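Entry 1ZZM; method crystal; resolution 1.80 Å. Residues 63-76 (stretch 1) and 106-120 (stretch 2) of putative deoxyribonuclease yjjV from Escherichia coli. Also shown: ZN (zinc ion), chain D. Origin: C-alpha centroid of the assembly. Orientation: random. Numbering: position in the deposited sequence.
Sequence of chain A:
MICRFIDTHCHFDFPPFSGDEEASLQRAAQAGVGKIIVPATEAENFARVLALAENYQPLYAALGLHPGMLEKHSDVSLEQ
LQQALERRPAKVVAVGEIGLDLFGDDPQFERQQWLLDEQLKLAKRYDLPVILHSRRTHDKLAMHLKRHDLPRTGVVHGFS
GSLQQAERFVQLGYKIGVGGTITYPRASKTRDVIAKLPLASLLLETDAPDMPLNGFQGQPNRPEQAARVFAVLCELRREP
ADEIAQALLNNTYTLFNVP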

ATOM      1  N   LEU A  63       8.148   2.902   6.442  1.00  8.18           N
ATOM      2  CA  LEU A  63       8.041   3.818   7.573  1.00  9.28           C
ATOM      3  C   LEU A  63       7.562   5.145   7.012  1.00  8.85           C
ATOM      4  O   LEU A  63       8.017   5.619   5.951  1.00 10.28           O
ATOM      5  CB  LEU A  63       9.402   4.035   8.249  1.00 11.22           C
ATOM      6  CG  LEU A  63      10.093   2.784   8.786  1.00 13.69           C
ATOM      7  CD1 LEU A  63      11.441   3.189   9.405  1.00 12.89           C
ATOM      8  CD2 LEU A  63       9.173   2.109   9.821  1.00 11.69           C
ATOM      9  N   GLY A  64       6.627   5.753   7.733  1.00 10.04           N
ATOM     10  CA  GLY A  64       6.068   6.991   7.272  1.00  9.79           C
ATOM     11  C   GLY A  64       4.952   7.381   8.216  1.00 11.04           C
ATOM     12  O   GLY A  64       4.565   6.606   9.123  1.00 12.24           O
ATOM     13  N   LEU A  65       4.387   8.550   7.954  1.00  6.49           N
ATOM     14  CA  LEU A  65       3.339   9.125   8.803  1.00 11.04           C
ATOM     15  C   LEU A  65       2.034   9.279   7.997  1.00 10.39           C
ATOM     16  O   LEU A  65       1.967  10.089   7.093  1.00  9.31           O
ATOM     17  CB  LEU A  65       3.862  10.483   9.286  1.00  9.66           C
ATOM     18  CG  LEU A  65       5.273  10.490   9.917  1.00  9.69           C
ATOM     19  CD1 LEU A  65       5.729  11.927  10.169  1.00 11.25           C
ATOM     20  CD2 LEU A  65       5.277   9.739  11.252  1.00  7.92           C
ATOM     21  N   HIS A  66       1.023   8.485   8.374  1.00 12.01           N
ATOM     22  CA  HIS A  66      -0.295   8.387   7.747  1.00 11.27           C
ATOM     23  C   HIS A  66      -1.162   9.628   7.965  1.00  9.36           C
ATOM     24  O   HIS A  66      -1.231  10.159   9.076  1.00 14.02           O
ATOM     25  CB  HIS A  66      -0.975   7.113   8.301  1.00  8.57           C
ATOM     26  CG  HIS A  66      -2.138   6.621   7.488  1.00 13.30           C
ATOM     27  ND1 HIS A  66      -3.288   7.357   7.307  1.00 15.60           N
ATOM     28  CD2 HIS A  66      -2.373   5.412   6.915  1.00 15.20           C
ATOM     29  CE1 HIS A  66      -4.185   6.627   6.662  1.00 15.90           C
ATOM     30  NE2 HIS A  66      -3.654   5.440   6.415  1.00 17.83           N
ATOM     31  N   PRO A  67      -1.834  10.125   6.905  1.00  9.21           N
ATOM     32  CA  PRO A  67      -2.668  11.323   7.075  1.00 10.07           C
ATOM     33  C   PRO A  67      -3.799  11.125   8.079  1.00 12.33           C
ATOM     34  O   PRO A  67      -4.254  12.089   8.709  1.00 11.82           O
ATOM     35  CB  PRO A  67      -3.170  11.617   5.651  1.00  8.22           C
ATOM     36  CG  PRO A  67      -3.177  10.250   4.979  1.00  5.99           C
ATOM     37  CD  PRO A  67      -1.898   9.615   5.518  1.00  9.66           C
ATOM     38  N   GLY A  68      -4.209   9.873   8.241  1.00 12.32           N
ATOM     39  CA  GLY A  68      -5.294   9.562   9.175  1.00 13.56           C
ATOM     40  C   GLY A  68      -4.881   9.760  10.619  1.00 15.28           C
ATOM     41  O   GLY A  68      -5.721   9.870  11.500  1.00 18.41           O
ATOM     42  N   MET A  69      -3.582   9.810  10.868  1.00 13.54           N
ATOM     43  CA  MET A  69      -3.044  10.021  12.211  1.00 14.25           C
ATOM     44  C   MET A  69      -2.381  11.406  12.315  1.00 15.40           C
ATOM     45  O   MET A  69      -1.483  11.619  13.141  1.00 14.83           O
ATOM     46  CB  MET A  69      -1.996   8.943  12.528  1.00 13.56           C
ATOM     47  CG  MET A  69      -2.583   7.560  12.816  1.00 17.32           C
ATOM     48  SD  MET A  69      -3.350   6.726  11.412  1.00 24.12           S
ATOM     49  CE  MET A  69      -3.687   5.054  12.172  1.00 21.05           C
ATOM     50  N   LEU A  70      -2.843  12.347  11.503  1.00 14.07           N
ATOM     51  CA  LEU A  70      -2.237  13.680  11.474  1.00 15.76           C
ATOM     52  C   LEU A  70      -2.025  14.318  12.839  1.00 17.07           C
ATOM     53  O   LEU A  70      -0.997  14.955  13.083  1.00 15.45           O
ATOM     54  CB  LEU A  70      -3.061  14.636  10.590  1.00 15.26           C
ATOM     55  CG  LEU A  70      -2.388  16.006  10.405  1.00 16.10           C
ATOM     56  CD1 LEU A  70      -1.064  15.810   9.704  1.00 22.52           C
ATOM     57  CD2 LEU A  70      -3.268  16.954   9.607  1.00 20.25           C
ATOM     58  N   GLU A  71      -2.986  14.126  13.739  1.00 16.52           N
ATOM     59  CA  GLU A  71      -2.895  14.732  15.054  1.00 22.00           C
ATOM     60  C   GLU A  71      -1.710  14.267  15.876  1.00 20.76           C
ATOM     61  O   GLU A  71      -1.296  14.963  16.798  1.00 19.49           O
ATOM     62  CB  GLU A  71      -4.189  14.484  15.842  1.00 26.61           C
ATOM     63  CG  GLU A  71      -5.424  15.136  15.225  1.00 34.88           C
ATOM     64  CD  GLU A  71      -6.663  15.008  16.128  1.00 42.88           C
ATOM     65  OE1 GLU A  71      -6.893  13.905  16.694  1.00 45.09           O
ATOM     66  OE2 GLU A  71      -7.411  16.007  16.269  1.00 46.85           O
ATOM     67  N   LYS A  72      -1.149  13.110  15.526  1.00 18.07           N
ATOM     68  CA  LYS A  72      -0.026  12.549  16.247  1.00 17.21           C
ATOM     69  C   LYS A  72       1.339  12.935  15.675  1.00 18.06           C
ATOM     70  O   LYS A  72       2.354  12.743  16.325  1.00 15.81           O
ATOM     71  CB  LYS A  72      -0.148  11.018  16.261  1.00 20.58           C
ATOM     72  CG  LYS A  72      -1.396  10.484  16.961  1.00 24.10           C
ATOM     73  CD  LYS A  72      -1.624   9.017  16.596  1.00 30.40           C
ATOM     74  CE  LYS A  72      -2.273   8.216  17.745  1.00 34.22           C
ATOM     75  NZ  LYS A  72      -2.501   6.781  17.364  1.00 31.50           N
ATOM     76  N   HIS A  73       1.371  13.509  14.482  1.00 16.19           N
ATOM     77  CA  HIS A  73       2.643  13.839  13.844  1.00 17.92           C
ATOM     78  C   HIS A  73       3.208  15.204  14.187  1.00 19.73           C
ATOM     79  O   HIS A  73       2.559  16.242  13.974  1.00 19.46           O
ATOM     80  CB  HIS A  73       2.508  13.711  12.321  1.00 16.45           C
ATOM     81  CG  HIS A  73       1.841  12.442  11.887  1.00 13.93           C
ATOM     82  ND1 HIS A  73       2.075  11.234  12.507  1.00 12.44           N
ATOM     83  CD2 HIS A  73       0.984  12.185  10.868  1.00 13.84           C
ATOM     84  CE1 HIS A  73       1.391  10.282  11.889  1.00 11.25           C
ATOM     85  NE2 HIS A  73       0.721  10.831  10.888  1.00 14.88           N
ATOM     86  N   SER A  74       4.432  15.189  14.701  1.00 18.81           N
ATOM     87  CA  SER A  74       5.139  16.412  15.106  1.00 21.56           C
ATOM     88  C   SER A  74       6.467  16.482  14.375  1.00 21.51           C
ATOM     89  O   SER A  74       6.807  15.567  13.630  1.00 21.03           O
ATOM     90  CB  SER A  74       5.407  16.398  16.614  1.00 19.98           C
ATOM     91  OG  SER A  74       6.188  15.265  16.992  1.00 22.78           O
ATOM     92  N   ASP A  75       7.214  17.569  14.580  1.00 22.48           N
ATOM     93  CA  ASP A  75       8.525  17.694  13.944  1.00 20.81           C
ATOM     94  C   ASP A  75       9.405  16.567  14.495  1.00 19.89           C
ATOM     95  O   ASP A  75      10.329  16.092  13.817  1.00 17.76           O
ATOM     96  CB  ASP A  75       9.169  19.060  14.239  1.00 25.13           C
ATOM     97  CG  ASP A  75       8.503  20.201  13.472  1.00 31.62           C
ATOM     98  OD1 ASP A  75       7.859  19.954  12.421  1.00 35.15           O
ATOM     99  OD2 ASP A  75       8.637  21.360  13.907  1.00 36.01           O
ATOM    100  N   VAL A  76       9.131  16.140  15.725  1.00 16.71           N
ATOM    101  CA  VAL A  76       9.886  15.027  16.293  1.00 15.18           C
ATOM    102  C   VAL A  76       9.554  13.752  15.505  1.00 16.60           C
ATOM    103  O   VAL A  76      10.452  12.969  15.189  1.00 15.53           O
ATOM    104  CB  VAL A  76       9.593  14.838  17.819  1.00 18.21           C
ATOM    105  CG1 VAL A  76      10.234  13.583  18.333  1.00 18.11           C
ATOM    106  CG2 VAL A  76      10.172  16.036  18.598  1.00 22.97           C
ATOM    107  N   ASP A 106     -12.948  18.460   9.388  1.00 23.91           N
ATOM    108  CA  ASP A 106     -11.780  19.336   9.242  1.00 22.77           C
ATOM    109  C   ASP A 106     -10.519  18.522   9.104  1.00 19.67           C
ATOM    110  O   ASP A 106      -9.792  18.269  10.061  1.00 20.97           O
ATOM    111  CB  ASP A 106     -11.609  20.331  10.381  1.00 27.89           C
ATOM    112  CG  ASP A 106     -10.436  21.268  10.131  1.00 33.42           C
ATOM    113  OD1 ASP A 106     -10.038  21.440   8.931  1.00 31.31           O
ATOM    114  OD2 ASP A 106      -9.914  21.820  11.126  1.00 33.85           O
ATOM    115  N   PRO A 107     -10.251  18.090   7.879  1.00 20.67           N
ATOM    116  CA  PRO A 107      -9.085  17.282   7.549  1.00 17.54           C
ATOM    117  C   PRO A 107      -7.725  18.005   7.650  1.00 16.17           C
ATOM    118  O   PRO A 107      -6.683  17.368   7.531  1.00 14.70           O
ATOM    119  CB  PRO A 107      -9.405  16.809   6.138  1.00 19.39           C
ATOM    120  CG  PRO A 107     -10.120  17.990   5.558  1.00 22.75           C
ATOM    121  CD  PRO A 107     -11.050  18.389   6.679  1.00 19.47           C
ATOM    122  N   GLN A 108      -7.728  19.311   7.886  1.00 11.96           N
ATOM    123  CA  GLN A 108      -6.464  20.064   7.993  1.00 12.58           C
ATOM    124  C   GLN A 108      -5.626  19.749   6.741  1.00 10.21           C
ATOM    125  O   GLN A 108      -4.465  19.348   6.817  1.00 12.35           O
ATOM    126  CB  GLN A 108      -5.728  19.655   9.253  1.00 13.81           C
ATOM    127  CG  GLN A 108      -6.433  20.112  10.533  1.00 15.83           C
ATOM    128  CD  GLN A 108      -5.745  19.637  11.788  1.00 24.01           C
ATOM    129  OE1 GLN A 108      -4.564  19.924  12.013  1.00 24.77           O
ATOM    130  NE2 GLN A 108      -6.481  18.918  12.630  1.00 27.00           N
ATOM    131  N   PHE A 109      -6.260  19.934   5.596  1.00 13.76           N
ATOM    132  CA  PHE A 109      -5.655  19.625   4.297  1.00 13.38           C
ATOM    133  C   PHE A 109      -4.334  20.316   3.969  1.00 10.93           C
ATOM    134  O   PHE A 109      -3.459  19.688   3.371  1.00  8.89           O
ATOM    135  CB  PHE A 109      -6.702  19.871   3.197  1.00 14.11           C
ATOM    136  CG  PHE A 109      -6.419  19.144   1.904  1.00 14.23           C
ATOM    137  CD1 PHE A 109      -5.975  17.832   1.913  1.00 13.59           C
ATOM    138  CD2 PHE A 109      -6.611  19.783   0.683  1.00 16.19           C
ATOM    139  CE1 PHE A 109      -5.719  17.158   0.699  1.00 16.25           C
ATOM    140  CE2 PHE A 109      -6.359  19.122  -0.533  1.00 18.53           C
ATOM    141  CZ  PHE A 109      -5.911  17.805  -0.512  1.00 17.27           C
ATOM    142  N   GLU A 110      -4.182  21.589   4.319  1.00 12.56           N
ATOM    143  CA  GLU A 110      -2.909  22.272   4.047  1.00 11.73           C
ATOM    144  C   GLU A 110      -1.777  21.610   4.837  1.00 13.46           C
ATOM    145  O   GLU A 110      -0.689  21.372   4.284  1.00  9.91           O
ATOM    146  CB  GLU A 110      -2.973  23.772   4.412  1.00 16.61           C
ATOM    147  CG  GLU A 110      -3.864  24.603   3.504  1.00 19.01           C
ATOM    148  CD  GLU A 110      -3.279  24.813   2.108  1.00 22.88           C
ATOM    149  OE1 GLU A 110      -2.035  24.839   1.969  1.00 22.11           O
ATOM    150  OE2 GLU A 110      -4.062  24.962   1.149  1.00 22.17           O
ATOM    151  N   ARG A 111      -2.002  21.322   6.122  1.00 10.81           N
ATOM    152  CA  ARG A 111      -0.963  20.652   6.890  1.00 15.21           C
ATOM    153  C   ARG A 111      -0.729  19.244   6.332  1.00 13.40           C
ATOM    154  O   ARG A 111       0.401  18.780   6.341  1.00 11.44           O
ATOM    155  CB  ARG A 111      -1.300  20.529   8.381  1.00 18.05           C
ATOM    156  CG  ARG A 111      -0.183  19.784   9.143  1.00 22.20           C
ATOM    157  CD  ARG A 111      -0.177  20.104  10.626  1.00 27.30           C
ATOM    158  NE  ARG A 111       0.782  19.298  11.394  1.00 28.57           N
ATOM    159  CZ  ARG A 111       2.099  19.473  11.405  1.00 30.65           C
ATOM    160  NH1 ARG A 111       2.664  20.432  10.674  1.00 32.32           N
ATOM    161  NH2 ARG A 111       2.862  18.715  12.192  1.00 31.03           N
ATOM    162  N   GLN A 112      -1.783  18.554   5.869  1.00 10.99           N
ATOM    163  CA  GLN A 112      -1.560  17.215   5.288  1.00  9.96           C
ATOM    164  C   GLN A 112      -0.595  17.315   4.120  1.00 11.79           C
ATOM    165  O   GLN A 112       0.285  16.451   3.934  1.00  9.13           O
ATOM    166  CB  GLN A 112      -2.849  16.606   4.727  1.00 10.42           C
ATOM    167  CG  GLN A 112      -3.838  16.106   5.770  1.00 11.78           C
ATOM    168  CD  GLN A 112      -4.923  15.258   5.131  1.00 14.78           C
ATOM    169  OE1 GLN A 112      -4.649  14.482   4.214  1.00 12.29           O
ATOM    170  NE2 GLN A 112      -6.159  15.387   5.626  1.00 10.89           N
ATOM    171  N   GLN A 113      -0.797  18.334   3.284  1.00  9.97           N
ATOM    172  CA  GLN A 113       0.083  18.481   2.117  1.00 10.86           C
ATOM    173  C   GLN A 113       1.503  18.849   2.483  1.00 10.78           C
ATOM    174  O   GLN A 113       2.457  18.396   1.832  1.00  9.22           O
ATOM    175  CB  GLN A 113      -0.486  19.504   1.154  1.00  9.15           C
ATOM    176  CG  GLN A 113      -1.789  18.985   0.564  1.00 12.91           C
ATOM    177  CD  GLN A 113      -2.505  20.016  -0.249  1.00 14.97           C
ATOM    178  OE1 GLN A 113      -2.211  20.201  -1.429  1.00 12.69           O
ATOM    179  NE2 GLN A 113      -3.440  20.718   0.383  1.00 15.02           N
ATOM    180  N   TRP A 114       1.668  19.678   3.506  1.00 11.16           N
ATOM    181  CA  TRP A 114       3.051  20.034   3.887  1.00 11.36           C
ATOM    182  C   TRP A 114       3.740  18.762   4.379  1.00 12.04           C
ATOM    183  O   TRP A 114       4.914  18.481   4.050  1.00 12.03           O
ATOM    184  CB  TRP A 114       3.041  21.073   5.024  1.00 12.82           C
ATOM    185  CG  TRP A 114       4.401  21.401   5.507  1.00 16.82           C
ATOM    186  CD1 TRP A 114       5.279  22.282   4.933  1.00 17.28           C
ATOM    187  CD2 TRP A 114       5.065  20.844   6.640  1.00 19.65           C
ATOM    188  NE1 TRP A 114       6.456  22.310   5.649  1.00 22.11           N
ATOM    189  CE2 TRP A 114       6.353  21.434   6.700  1.00 21.23           C
ATOM    190  CE3 TRP A 114       4.703  19.908   7.615  1.00 19.94           C
ATOM    191  CZ2 TRP A 114       7.281  21.113   7.700  1.00 24.11           C
ATOM    192  CZ3 TRP A 114       5.624  19.591   8.606  1.00 25.24           C
ATOM    193  CH2 TRP A 114       6.901  20.195   8.639  1.00 19.21           C
ATOM    194  N   LEU A 115       3.012  17.988   5.178  1.00 11.05           N
ATOM    195  CA  LEU A 115       3.581  16.768   5.744  1.00 12.99           C
ATOM    196  C   LEU A 115       3.909  15.756   4.655  1.00 11.02           C
ATOM    197  O   LEU A 115       4.946  15.080   4.708  1.00 11.35           O
ATOM    198  CB  LEU A 115       2.624  16.149   6.776  1.00 11.51           C
ATOM    199  CG  LEU A 115       3.137  14.857   7.424  1.00 19.41           C
ATOM    200  CD1 LEU A 115       4.492  15.119   8.047  1.00 23.92           C
ATOM    201  CD2 LEU A 115       2.148  14.392   8.519  1.00 21.85           C
ATOM    202  N   LEU A 116       3.025  15.618   3.681  1.00 11.14           N
ATOM    203  CA  LEU A 116       3.313  14.717   2.562  1.00  9.96           C
ATOM    204  C   LEU A 116       4.595  15.161   1.842  1.00 10.04           C
ATOM    205  O   LEU A 116       5.460  14.350   1.540  1.00  9.34           O
ATOM    206  CB  LEU A 116       2.165  14.744   1.547  1.00 11.14           C
ATOM    207  CG  LEU A 116       2.402  14.035   0.216  1.00 12.27           C
ATOM    208  CD1 LEU A 116       2.518  12.498   0.452  1.00  9.42           C
ATOM    209  CD2 LEU A 116       1.276  14.372  -0.748  1.00 11.06           C
ATOM    210  N   ASP A 117       4.729  16.450   1.557  1.00 10.99           N
ATOM    211  CA  ASP A 117       5.929  16.874   0.841  1.00 10.51           C
ATOM    212  C   ASP A 117       7.210  16.673   1.651  1.00 11.73           C
ATOM    213  O   ASP A 117       8.254  16.404   1.072  1.00  9.55           O
ATOM    214  CB  ASP A 117       5.793  18.319   0.343  1.00 11.33           C
ATOM    215  CG  ASP A 117       4.948  18.427  -0.910  1.00 12.51           C
ATOM    216  OD1 ASP A 117       4.616  17.388  -1.527  1.00 14.58           O
ATOM    217  OD2 ASP A 117       4.598  19.556  -1.316  1.00 13.42           O
ATOM    218  N   GLU A 118       7.147  16.816   2.982  1.00 10.14           N
ATOM    219  CA  GLU A 118       8.324  16.583   3.807  1.00 11.69           C
ATOM    220  C   GLU A 118       8.766  15.128   3.650  1.00 12.69           C
ATOM    221  O   GLU A 118       9.958  14.821   3.628  1.00 11.08           O
ATOM    222  CB  GLU A 118       8.026  16.852   5.292  1.00 13.38           C
ATOM    223  CG  GLU A 118       7.954  18.342   5.669  1.00 18.53           C
ATOM    224  CD  GLU A 118       9.206  19.114   5.254  1.00 21.56           C
ATOM    225  OE1 GLU A 118      10.331  18.734   5.664  1.00 23.66           O
ATOM    226  OE2 GLU A 118       9.062  20.091   4.502  1.00 22.90           O
ATOM    227  N   GLN A 119       7.798  14.225   3.543  1.00 11.95           N
ATOM    228  CA  GLN A 119       8.138  12.814   3.417  1.00  9.77           C
ATOM    229  C   GLN A 119       8.551  12.466   2.006  1.00 11.13           C
ATOM    230  O   GLN A 119       9.373  11.575   1.809  1.00 10.47           O
ATOM    231  CB  GLN A 119       6.960  11.982   3.887  1.00  9.90           C
ATOM    232  CG  GLN A 119       6.747  12.209   5.363  1.00 10.44           C
ATOM    233  CD  GLN A 119       5.590  11.436   5.910  1.00  9.61           C
ATOM    234  OE1 GLN A 119       4.426  11.856   5.797  1.00 12.42           O
ATOM    235  NE2 GLN A 119       5.880  10.302   6.469  1.00  4.49           N
ATOM    236  N   LEU A 120       8.001  13.178   1.028  1.00 12.42           N
ATOM    237  CA  LEU A 120       8.396  12.934  -0.351  1.00 12.47           C
ATOM    238  C   LEU A 120       9.866  13.347  -0.472  1.00 13.49           C
ATOM    239  O   LEU A 120      10.633  12.721  -1.198  1.00 11.73           O
ATOM    240  CB  LEU A 120       7.499  13.721  -1.327  1.00 11.49           C
ATOM    241  CG  LEU A 120       6.062  13.164  -1.481  1.00 12.95           C
ATOM    242  CD1 LEU A 120       5.310  13.971  -2.518  1.00 12.84           C
ATOM    243  CD2 LEU A 120       6.080  11.679  -1.905  1.00 13.27           C
TER
HETATM  244 ZN    ZN D 403       4.082  19.372  -3.140  1.00 14.43          ZN
HETATM  245  O   HOH W   1      -0.463  17.646  13.094  1.00 29.35           O
HETATM  246  O   HOH W   2       5.357  18.485  12.125  1.00 48.32           O

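How does the start of stretch 2 meet stretch 1? Leu-70, carried on the 3-10 segment, points its side chain toward the other stretch and lies against the beginning of the helix. Its CD2 comes within 4.0 Å of Pro-107 O and 3.7 Å of Gln-108 CB. Gln-108 occupies the N-cap position, and although it is exposed, its CB gives the leucine a carbon to pack on. Leu-70 has more area covered by the other stretch than any other residue here, as suits a branched, wholly apolar side chain.

What does the partly exposed Arg-111 contribute? Its long side chain, with chi1 to chi3 all t, reaches past Leu-70, whose CD1 lies 4.1 Å from Arg-111 CG, and brings the guanidinium to the end of the 3-10 segment. There Arg-111 NH2 donates a hydrogen bond of 3.1 Å to His-73 O, which lies at the guanidinium edge, near its plane, where the N-H groups point. Two waters extend this link. Water 1 accepts from Arg-111 NE (2.7 Å to the water oxygen) and donates to Leu-70 O at 2.7 Å; water 2 accepts from Arg-111 NH2 at 2.5 Å and donates to Asp-75 OD1 at 2.9 Å. One cation thus gathers backbone and side-chain oxygens of stretch 1.

How can the polar Gln-112 be buried? Gln-112 NE2 donates to Pro-107 O at 2.8 Å, fastening the side chain back over the start of the helix, and both amide atoms also have hydrogen-bond partners elsewhere in the structure. That leaves Gln-112 CG 4.0 Å from Leu-70 CD2, while Gln-112 OE1 approaches Pro-67 CB at 3.5 Å. Farther along, Trp-114 adds a small exposed contact, its CH2 lying 3.9 Å from Asp-75 OD1.

Where is the apolar centre? Leu-115 points toward stretch 1 and is buried there. Its CD2 packs 3.7 Å from Leu-70 CD1 and 3.4 Å from His-73 CD2, and its CD1 lies 4.0 Å from Leu-65 CD1, so the leucine packs among Leu-65, Leu-70 and His-73. The His-73 ring is steadied by the hydrogen bond from His-73 NE2 to His-66 O, 2.7 Å long, which satisfies that nitrogen in a buried setting.

What closes the contact at the far end? Gln-119, buried and directed toward stretch 1, sets its amide beside the backbone of Gly-64 and Leu-65. Gly-64 has no side chain, and its backbone passes beside the glutamine amide.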